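Local coordinates for protein beta-glucuronidase (Dictyoglomus thermophilum, PDB 6XXW) that probably hydrolyses beta-D-glucuronides, as a glycoside hydrolase of family 2 with beta-glucuronidase activity, at residues P250-P255 with L293-P298; P258-L263 with R277-I282; E347-A352 with K403-V408. One frame throughout, in Å; residues are numbered along the deposited sequence.

The three contacts lie around the junction between the immunoglobulin-like beta-sandwich domain and the TIM barrel of this family 2 glycosidase. Along the chain, interaction 2 falls between the two segments of interaction 1, and interaction 3 follows both. The centres of interactions 1 and 2 are about 14 Å apart, and strands 253-254 and 257-268 are neighbours in one antiparallel sheet. Interaction 3, inside the barrel domain, is centred about 10 Å from the centre of interaction 2 and about 16 Å from that of interaction 1. Trp253 packs on Ser407, Met278 on Phe350, and Pro406 on Gly281 and Leu260, so interactions 2 and 3 meet at the domain junction, which interaction 1 spans directly.

Interaction 1. Residues P250-P255 with L293-P298; sequences PKLWEP and LINEKP
Glu254 reaches from the edge of the beta-sandwich domain to a beta hairpin that leads into the TIM barrel and whose type I' turn runs from Ile294 to Lys297. Its carboxylate lies nearly in one plane with the amide of Asn295, the two being 16° apart. Asn295 ND2 gives an almost straight hydrogen bond to the anti lone pair of Glu254 OE1, at 3.0 Å. The same ND2 also bonds Trp253 O, at 3.0 Å, but here the donor stands above the carbonyl plane. Both partners lie close to the amide plane, and with Asn295 OD1 bonded to the backbone N of Thr284 the amide is fixed against flipping.

Lys297 crosses Glu254 at about a right angle, its chain bent at chi3 (-65°), and Lys297 NZ forms a salt bridge with Glu254 OE2 at 2.6 Å, on the syn lone pair. The ammonium group also makes a cation-pi contact with Phe595. Glu254 holds CG between its backbone N and carbonyl carbon (chi1 55°), and from there the chain runs out extended to both partners. A glutamine in its place, carrying no charge, would probably leave the Lys297 ammonium group without its salt-bridge mate.

Leu252 runs past Asn295 in the opposite direction and covers the amide with carbon: its CD1 comes within 3.7 Å of Asn295 CG. Trp253 NE1 is hydrogen-bonded to the carbonyl oxygen of Asp353 in the barrel domain. The hairpin itself is closed by reciprocal backbone bonds, Ile294 N to Lys297 O and Lys297 N to Ile294 O, each 3.0 Å long.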
loop_
_atom_site.group_PDB
_atom_site.type_symbol
_atom_site.label_atom_id
_atom_site.label_comp_id
_atom_site.label_asym_id
_atom_site.label_seq_id
_atom_site.Cartn_x
_atom_site.Cartn_y
_atom_site.Cartn_z
ATOM N N PRO A 250 -37.809 18.529 31.969
ATOM C CA PRO A 250 -37.409 17.621 30.895
ATOM C C PRO A 250 -35.897 17.556 30.773
ATOM O O PRO A 250 -35.185 18.523 31.058
ATOM C CB PRO A 250 -38.030 18.266 29.651
ATOM C CG PRO A 250 -38.011 19.711 29.977
ATOM C CD PRO A 250 -38.308 19.809 31.441
ATOM N N LYS A 251 -35.409 16.395 30.356
ATOM C CA LYS A 251 -34.035 16.251 29.897
ATOM C C LYS A 251 -34.064 16.308 28.373
ATOM O O LYS A 251 -34.673 15.446 27.724
ATOM C CB LYS A 251 -33.410 14.947 30.399
ATOM C CG LYS A 251 -33.446 14.761 31.926
ATOM C CD LYS A 251 -34.656 13.941 32.342
ATOM C CE LYS A 251 -34.865 13.931 33.856
ATOM N NZ LYS A 251 -35.786 12.827 34.275
ATOM N N LEU A 252 -33.442 17.337 27.810
ATOM C CA LEU A 252 -33.517 17.577 26.376
ATOM C C LEU A 252 -32.517 16.717 25.607
ATOM O O LEU A 252 -31.417 16.420 26.083
ATOM C CB LEU A 252 -33.257 19.053 26.065
ATOM C CG LEU A 252 -34.108 20.068 26.825
ATOM C CD1 LEU A 252 -33.852 21.477 26.300
ATOM C CD2 LEU A 252 -35.588 19.692 26.719
ATOM N N TRP A 253 -32.919 16.328 24.401
ATOM C CA TRP A 253 -32.035 15.648 23.469
ATOM C C TRP A 253 -31.163 16.673 22.749
ATOM O O TRP A 253 -31.660 17.699 22.276
ATOM C CB TRP A 253 -32.868 14.846 22.464
ATOM C CG TRP A 253 -32.074 13.998 21.518
ATOM C CD1 TRP A 253 -31.848 12.646 21.617
ATOM C CD2 TRP A 253 -31.424 14.428 20.310
ATOM N NE1 TRP A 253 -31.084 12.218 20.550
ATOM C CE2 TRP A 253 -30.808 13.289 19.738
ATOM C CE3 TRP A 253 -31.284 15.669 19.665
ATOM C CZ2 TRP A 253 -30.075 13.353 18.546
ATOM C CZ3 TRP A 253 -30.552 15.731 18.484
ATOM C CH2 TRP A 253 -29.954 14.583 17.940
ATOM N N GLU A 254 -29.866 16.397 22.661
ATOM C CA GLU A 254 -28.980 17.210 21.838
ATOM C C GLU A 254 -27.678 16.444 21.647
ATOM O O GLU A 254 -27.420 15.474 22.366
ATOM C CB GLU A 254 -28.724 18.593 22.467
ATOM C CG GLU A 254 -28.191 18.618 23.902
ATOM C CD GLU A 254 -28.131 20.049 24.474
ATOM O OE1 GLU A 254 -29.113 20.812 24.311
ATOM O OE2 GLU A 254 -27.097 20.414 25.075
ATOM N N PRO A 255 -26.873 16.816 20.657
ATOM C CA PRO A 255 -25.525 16.244 20.568
ATOM C C PRO A 255 -24.777 16.474 21.867
ATOM O O PRO A 255 -24.763 17.586 22.409
ATOM C CB PRO A 255 -24.895 17.006 19.404
ATOM C CG PRO A 255 -26.045 17.392 18.559
ATOM C CD PRO A 255 -27.185 17.676 19.505
ATOM N N LEU A 293 -30.012 27.265 15.786
ATOM C CA LEU A 293 -30.284 27.023 17.202
ATOM C C LEU A 293 -30.894 25.645 17.421
ATOM O O LEU A 293 -31.905 25.294 16.800
ATOM C CB LEU A 293 -31.223 28.089 17.778
ATOM C CG LEU A 293 -30.752 29.537 17.650
ATOM C CD1 LEU A 293 -31.896 30.494 18.006
ATOM C CD2 LEU A 293 -29.551 29.774 18.539
ATOM N N ILE A 294 -30.287 24.880 18.320
ATOM C CA ILE A 294 -30.872 23.658 18.854
ATOM C C ILE A 294 -31.081 23.900 20.334
ATOM O O ILE A 294 -30.129 24.257 21.042
ATOM C CB ILE A 294 -29.979 22.433 18.613
ATOM C CG1 ILE A 294 -29.853 22.174 17.102
ATOM C CG2 ILE A 294 -30.518 21.220 19.397
ATOM C CD1 ILE A 294 -28.965 20.986 16.728
ATOM N N ASN A 295 -32.330 23.751 20.789
ATOM C CA ASN A 295 -32.692 24.045 22.174
ATOM C C ASN A 295 -32.249 25.456 22.556
ATOM O O ASN A 295 -31.719 25.700 23.647
ATOM C CB ASN A 295 -32.109 22.990 23.116
ATOM C CG ASN A 295 -32.653 21.610 22.824
ATOM O OD1 ASN A 295 -33.798 21.478 22.375
ATOM N ND2 ASN A 295 -31.849 20.575 23.071
ATOM N N GLU A 296 -32.443 26.384 21.614
ATOM C CA GLU A 296 -32.167 27.812 21.762
ATOM C C GLU A 296 -30.686 28.117 21.997
ATOM O O GLU A 296 -30.340 29.209 22.460
ATOM C CB GLU A 296 -33.029 28.426 22.872
ATOM C CG GLU A 296 -34.523 28.483 22.535
ATOM C CD GLU A 296 -34.806 29.215 21.223
ATOM O OE1 GLU A 296 -34.479 30.418 21.122
ATOM O OE2 GLU A 296 -35.353 28.589 20.286
ATOM N N LYS A 297 -29.788 27.191 21.660
ATOM C CA LYS A 297 -28.365 27.466 21.775
ATOM C C LYS A 297 -27.703 27.403 20.402
ATOM O O LYS A 297 -28.111 26.596 19.563
ATOM C CB LYS A 297 -27.686 26.467 22.726
ATOM C CG LYS A 297 -28.210 26.502 24.140
ATOM C CD LYS A 297 -27.511 25.457 24.997
ATOM C CE LYS A 297 -27.838 24.057 24.525
ATOM N NZ LYS A 297 -27.206 23.029 25.408
ATOM N N PRO A 298 -26.697 28.260 20.132
ATOM C CA PRO A 298 -26.049 28.270 18.807
ATOM C C PRO A 298 -25.207 27.039 18.509
ATOM O O PRO A 298 -24.121 26.881 19.072
ATOM C CB PRO A 298 -25.170 29.529 18.857
ATOM C CG PRO A 298 -24.950 29.785 20.313
ATOM C CD PRO A 298 -26.222 29.362 20.988
#

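Interaction 2. Residues P258-L263 with R277-I282; sequences PYLYNL and RMDIGI
Tyr261 and Ile280 form a hydrogen-bonded pair of an antiparallel beta hairpin in the immunoglobulin-like domain, Ile280 N meeting Tyr261 O at 2.7 Å. Leu263 and Met278 make the next such pair. Between them lies the non-hydrogen-bonded pair of Asn262 and Asp279, which is joined through its side chains: Asn262 ND2 donates to Asp279 OD1 at 2.7 Å, straight and in the amide plane, yet reaching the oxygen from above the carboxylate plane. The amide and carboxylate planes stand 84° apart. With CG anti to the backbone N (chi1 -170°), Asn262 is swung across the strands to reach its partner.

On the other face, Ile282 CD1 approaches the Tyr261 ring, 3.6 Å from CE1, while Tyr259 CE1 lies over one face of that ring toward its rim. Tyr261 OH is held by the backbone N of Lys251. Where direct pairing gives out, one water bridges Tyr259 O and Ile282 N. Asp279 OD2 has a weak bond to Gln354.

Arg277 sends its guanidinium away to Glu28 and Glu264, and its side chain packs on Phe81 of a second subunit. Leu263 and Ile280 face the sandwich interior, resting on strands 223-228 and 198-206; Ile280 and Ile282 also meet strand 209-217.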
loop_
_atom_site.group_PDB
_atom_site.type_symbol
_atom_site.label_atom_id
_atom_site.label_comp_id
_atom_site.label_asym_id
_atom_site.label_seq_id
_atom_site.Cartn_x
_atom_site.Cartn_y
_atom_site.Cartn_z
ATOM N N PRO A 258 -27.786 12.713 24.462
ATOM C CA PRO A 258 -28.884 12.108 23.679
ATOM C C PRO A 258 -29.973 11.461 24.531
ATOM O O PRO A 258 -30.235 10.262 24.445
ATOM C CB PRO A 258 -28.139 11.064 22.837
ATOM C CG PRO A 258 -27.004 10.631 23.722
ATOM C CD PRO A 258 -26.548 11.909 24.387
ATOM N N TYR A 259 -30.659 12.255 25.336
ATOM C CA TYR A 259 -31.674 11.679 26.207
ATOM C C TYR A 259 -32.929 11.325 25.410
ATOM O O TYR A 259 -33.465 12.162 24.676
ATOM C CB TYR A 259 -32.011 12.640 27.343
ATOM C CG TYR A 259 -32.754 11.946 28.466
ATOM C CD1 TYR A 259 -34.129 11.748 28.399
ATOM C CD2 TYR A 259 -32.077 11.473 29.577
ATOM C CE1 TYR A 259 -34.809 11.112 29.411
ATOM C CE2 TYR A 259 -32.747 10.835 30.593
ATOM C CZ TYR A 259 -34.108 10.657 30.509
ATOM O OH TYR A 259 -34.770 10.017 31.523
ATOM N N LEU A 260 -33.394 10.078 25.554
ATOM C CA LEU A 260 -34.602 9.605 24.881
ATOM C C LEU A 260 -35.663 9.190 25.897
ATOM O O LEU A 260 -35.365 8.490 26.865
ATOM C CB LEU A 260 -34.286 8.424 23.952
ATOM C CG LEU A 260 -33.376 8.740 22.756
ATOM C CD1 LEU A 260 -32.934 7.459 22.047
ATOM C CD2 LEU A 260 -34.071 9.700 21.772
ATOM N N TYR A 261 -36.897 9.622 25.667
ATOM C CA TYR A 261 -38.076 9.138 26.371
ATOM C C TYR A 261 -38.756 8.092 25.497
ATOM O O TYR A 261 -38.667 8.145 24.268
ATOM C CB TYR A 261 -39.059 10.285 26.653
ATOM C CG TYR A 261 -38.576 11.322 27.641
ATOM C CD1 TYR A 261 -37.708 12.335 27.249
ATOM C CD2 TYR A 261 -38.988 11.290 28.970
ATOM C CE1 TYR A 261 -37.257 13.289 28.152
ATOM C CE2 TYR A 261 -38.546 12.238 29.879
ATOM C CZ TYR A 261 -37.681 13.239 29.460
ATOM O OH TYR A 261 -37.240 14.190 30.355
ATOM N N ASN A 262 -39.445 7.143 26.121
ATOM C CA ASN A 262 -40.141 6.107 25.368
ATOM C C ASN A 262 -41.630 6.423 25.346
ATOM O O ASN A 262 -42.263 6.526 26.400
ATOM C CB ASN A 262 -39.910 4.713 25.945
ATOM C CG ASN A 262 -40.427 3.624 25.026
ATOM O OD1 ASN A 262 -41.538 3.103 25.212
ATOM N ND2 ASN A 262 -39.637 3.289 24.007
ATOM N N LEU A 263 -42.168 6.589 24.148
ATOM C CA LEU A 263 -43.580 6.869 23.953
ATOM C C LEU A 263 -44.296 5.552 23.701
ATOM O O LEU A 263 -43.943 4.825 22.766
ATOM C CB LEU A 263 -43.772 7.820 22.777
ATOM C CG LEU A 263 -45.200 8.245 22.458
ATOM C CD1 LEU A 263 -45.724 9.146 23.546
ATOM C CD2 LEU A 263 -45.217 8.965 21.106
ATOM N N ARG A 277 -44.555 1.304 20.408
ATOM C CA ARG A 277 -43.651 2.088 21.239
ATOM C C ARG A 277 -42.544 2.684 20.382
ATOM O O ARG A 277 -42.080 2.051 19.427
ATOM C CB ARG A 277 -43.015 1.235 22.359
ATOM C CG ARG A 277 -44.006 0.599 23.302
ATOM C CD ARG A 277 -43.300 -0.156 24.422
ATOM N NE ARG A 277 -44.269 -0.652 25.386
ATOM C CZ ARG A 277 -44.889 -1.819 25.290
ATOM N NH1 ARG A 277 -44.629 -2.631 24.272
ATOM N NH2 ARG A 277 -45.767 -2.175 26.222
ATOM N N MET A 278 -42.110 3.896 20.736
ATOM C CA MET A 278 -40.965 4.489 20.064
ATOM C C MET A 278 -40.211 5.407 21.015
ATOM O O MET A 278 -40.820 6.160 21.781
ATOM C CB MET A 278 -41.392 5.265 18.812
ATOM C CG MET A 278 -40.223 5.827 18.028
ATOM S SD MET A 278 -40.804 6.799 16.617
ATOM C CE MET A 278 -39.232 7.431 16.011
ATOM N N ASP A 279 -38.883 5.334 20.971
ATOM C CA ASP A 279 -38.067 6.312 21.675
ATOM C C ASP A 279 -38.097 7.636 20.924
ATOM O O ASP A 279 -37.849 7.681 19.713
ATOM C CB ASP A 279 -36.621 5.829 21.792
ATOM C CG ASP A 279 -36.434 4.740 22.843
ATOM O OD1 ASP A 279 -37.273 4.604 23.767
ATOM O OD2 ASP A 279 -35.420 4.024 22.742
ATOM N N ILE A 280 -38.364 8.725 21.644
ATOM C CA ILE A 280 -38.388 10.055 21.051
ATOM C C ILE A 280 -37.458 10.946 21.862
ATOM O O ILE A 280 -37.086 10.626 22.987
ATOM C CB ILE A 280 -39.807 10.665 21.007
ATOM C CG1 ILE A 280 -40.375 10.786 22.425
ATOM C CG2 ILE A 280 -40.736 9.842 20.105
ATOM C CD1 ILE A 280 -41.662 11.572 22.480
ATOM N N GLY A 281 -37.099 12.076 21.280
ATOM C CA GLY A 281 -36.253 13.048 21.954
ATOM C C GLY A 281 -36.906 14.413 21.956
ATOM O O GLY A 281 -37.570 14.798 20.992
ATOM N N ILE A 282 -36.725 15.136 23.052
ATOM C CA ILE A 282 -37.313 16.458 23.225
ATOM C C ILE A 282 -36.262 17.495 22.834
ATOM O O ILE A 282 -35.278 17.700 23.553
ATOM C CB ILE A 282 -37.802 16.670 24.666
ATOM C CG1 ILE A 282 -38.964 15.723 24.992
ATOM C CG2 ILE A 282 -38.217 18.124 24.882
ATOM C CD1 ILE A 282 -39.319 15.693 26.482
HETATM O O HOH W 1 -35.269 14.041 25.355
HETATM O O HOH W 2 -35.748 5.266 26.476
#

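Interaction 3. Residues E347-A352 with K403-V408; sequences EILFLA and KNHPSV
His405 and Leu349 make the close centre of this contact, where helix 346-355 of the TIM barrel packs on the loop leading from helix 385-402 into strand 408-415. Leu349 CB sits squarely over the imidazole face, 3.7 Å from its centroid and only 1° off the normal, a CH-pi contact. The imidazole then turns its edge to Phe350 in a T-shaped pair, with planes at 79° and centroids 4.5 Å apart. His405 CE1 points at the middle of the phenyl ring, nearly equidistant from its six carbons. Phe350 starts out away from the loop, but with CG anti to its carbonyl carbon (chi1 -78°) the ring swings back so that one face receives the histidine edge. Carbon thus meets the imidazole on one face and at its CE1 edge, while ND1 is bonded to Asp353 OD2, which holds the ring's rotation.

A second tight spot lies one helical turn further on, where Ala352 CB meets Ser407 CB at 3.6 Å. Ser407 OG bonds to the other carboxylate oxygen of Asp353, so this one aspartate grips both loop residues and orients them against the helix. Leu349 CD1, touching Val408 CG2 at 3.8 Å, belongs to the same close-packed, buried side. By contrast, the Phe350 end is partly exposed.

Around this contact, Leu349 and Ala352 rest on strand 358-362, and Leu349 also meets the end of helix 385-402. Ile348 and Leu351 turn to helix 319-332, and Phe350 and His405 both pack on Met278 of strand 273-280 in the sandwich domain.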
loop_
_atom_site.group_PDB
_atom_site.type_symbol
_atom_site.label_atom_id
_atom_site.label_comp_id
_atom_site.label_asym_id
_atom_site.label_seq_id
_atom_site.Cartn_x
_atom_site.Cartn_y
_atom_site.Cartn_z
ATOM N N GLU A 347 -32.735 2.321 10.335
ATOM C CA GLU A 347 -31.800 1.838 11.345
ATOM C C GLU A 347 -30.746 2.885 11.677
ATOM O O GLU A 347 -30.423 3.105 12.849
ATOM C CB GLU A 347 -31.148 0.543 10.843
ATOM C CG GLU A 347 -32.032 -0.710 10.955
ATOM C CD GLU A 347 -33.012 -0.903 9.790
ATOM O OE1 GLU A 347 -33.067 -0.052 8.869
ATOM O OE2 GLU A 347 -33.738 -1.924 9.801
ATOM N N ILE A 348 -30.212 3.571 10.662
ATOM C CA ILE A 348 -29.178 4.564 10.940
ATOM C C ILE A 348 -29.753 5.753 11.720
ATOM O O ILE A 348 -29.086 6.316 12.601
ATOM C CB ILE A 348 -28.496 4.995 9.630
ATOM C CG1 ILE A 348 -27.487 3.917 9.215
ATOM C CG2 ILE A 348 -27.798 6.365 9.796
ATOM C CD1 ILE A 348 -26.884 4.164 7.826
ATOM N N LEU A 349 -31.005 6.131 11.445
ATOM C CA LEU A 349 -31.598 7.251 12.181
ATOM C C LEU A 349 -31.908 6.880 13.634
ATOM O O LEU A 349 -31.752 7.720 14.534
ATOM C CB LEU A 349 -32.863 7.751 11.471
ATOM C CG LEU A 349 -32.604 8.355 10.090
ATOM C CD1 LEU A 349 -33.868 8.983 9.562
ATOM C CD2 LEU A 349 -31.502 9.399 10.154
ATOM N N PHE A 350 -32.349 5.639 13.891
ATOM C CA PHE A 350 -32.537 5.210 15.277
ATOM C C PHE A 350 -31.218 5.241 16.034
ATOM O O PHE A 350 -31.176 5.622 17.211
ATOM C CB PHE A 350 -33.147 3.810 15.341
ATOM C CG PHE A 350 -34.623 3.781 15.081
ATOM C CD1 PHE A 350 -35.523 4.233 16.039
ATOM C CD2 PHE A 350 -35.116 3.310 13.872
ATOM C CE1 PHE A 350 -36.896 4.211 15.794
ATOM C CE2 PHE A 350 -36.481 3.293 13.619
ATOM C CZ PHE A 350 -37.368 3.744 14.584
ATOM N N LEU A 351 -30.123 4.850 15.369
ATOM C CA LEU A 351 -28.809 4.940 15.993
ATOM C C LEU A 351 -28.398 6.393 16.212
ATOM O O LEU A 351 -27.851 6.734 17.267
ATOM C CB LEU A 351 -27.773 4.201 15.145
ATOM C CG LEU A 351 -27.893 2.673 15.112
ATOM C CD1 LEU A 351 -26.876 2.075 14.127
ATOM C CD2 LEU A 351 -27.673 2.135 16.521
ATOM N N ALA A 352 -28.651 7.272 15.235
ATOM C CA ALA A 352 -28.309 8.672 15.455
ATOM C C ALA A 352 -29.084 9.237 16.644
ATOM O O ALA A 352 -28.538 10.038 17.421
ATOM C CB ALA A 352 -28.548 9.487 14.191
ATOM N N LYS A 403 -40.350 11.783 10.287
ATOM C CA LYS A 403 -40.793 12.986 10.991
ATOM C C LYS A 403 -40.615 12.918 12.505
ATOM O O LYS A 403 -40.537 13.974 13.143
ATOM C CB LYS A 403 -42.277 13.268 10.689
ATOM C CG LYS A 403 -43.192 12.054 11.001
ATOM C CD LYS A 403 -44.645 12.326 10.690
ATOM C CE LYS A 403 -45.526 11.105 10.985
ATOM N NZ LYS A 403 -45.519 10.067 9.916
ATOM N N ASN A 404 -40.558 11.722 13.101
ATOM C CA ASN A 404 -40.493 11.587 14.561
ATOM C C ASN A 404 -39.085 11.306 15.109
ATOM O O ASN A 404 -38.941 11.076 16.316
ATOM C CB ASN A 404 -41.461 10.496 15.028
ATOM C CG ASN A 404 -42.903 10.856 14.721
ATOM O OD1 ASN A 404 -43.265 12.024 14.776
ATOM N ND2 ASN A 404 -43.714 9.864 14.361
ATOM N N HIS A 405 -38.046 11.347 14.274
ATOM C CA HIS A 405 -36.686 11.140 14.765
ATOM C C HIS A 405 -36.122 12.458 15.285
ATOM O O HIS A 405 -36.060 13.437 14.526
ATOM C CB HIS A 405 -35.784 10.592 13.665
ATOM C CG HIS A 405 -36.003 9.143 13.369
ATOM N ND1 HIS A 405 -35.594 8.139 14.223
ATOM C CD2 HIS A 405 -36.593 8.525 12.317
ATOM C CE1 HIS A 405 -35.921 6.965 13.711
ATOM N NE2 HIS A 405 -36.527 7.172 12.554
ATOM N N PRO A 406 -35.689 12.531 16.544
ATOM C CA PRO A 406 -35.037 13.767 17.011
ATOM C C PRO A 406 -33.739 14.079 16.272
ATOM O O PRO A 406 -33.376 15.255 16.136
ATOM C CB PRO A 406 -34.795 13.494 18.509
ATOM C CG PRO A 406 -34.723 11.989 18.617
ATOM C CD PRO A 406 -35.684 11.459 17.561
ATOM N N SER A 407 -33.054 13.057 15.757
ATOM C CA SER A 407 -31.748 13.262 15.138
ATOM C C SER A 407 -31.842 14.036 13.826
ATOM O O SER A 407 -30.900 14.763 13.480
ATOM C CB SER A 407 -31.059 11.912 14.906
ATOM O OG SER A 407 -31.784 11.109 13.970
ATOM N N VAL A 408 -32.940 13.893 13.074
ATOM C CA VAL A 408 -33.095 14.684 11.855
ATOM C C VAL A 408 -33.408 16.126 12.243
ATOM O O VAL A 408 -34.441 16.411 12.867
ATOM C CB VAL A 408 -34.196 14.121 10.944
ATOM C CG1 VAL A 408 -34.342 15.020 9.688
ATOM C CG2 VAL A 408 -33.936 12.681 10.552
#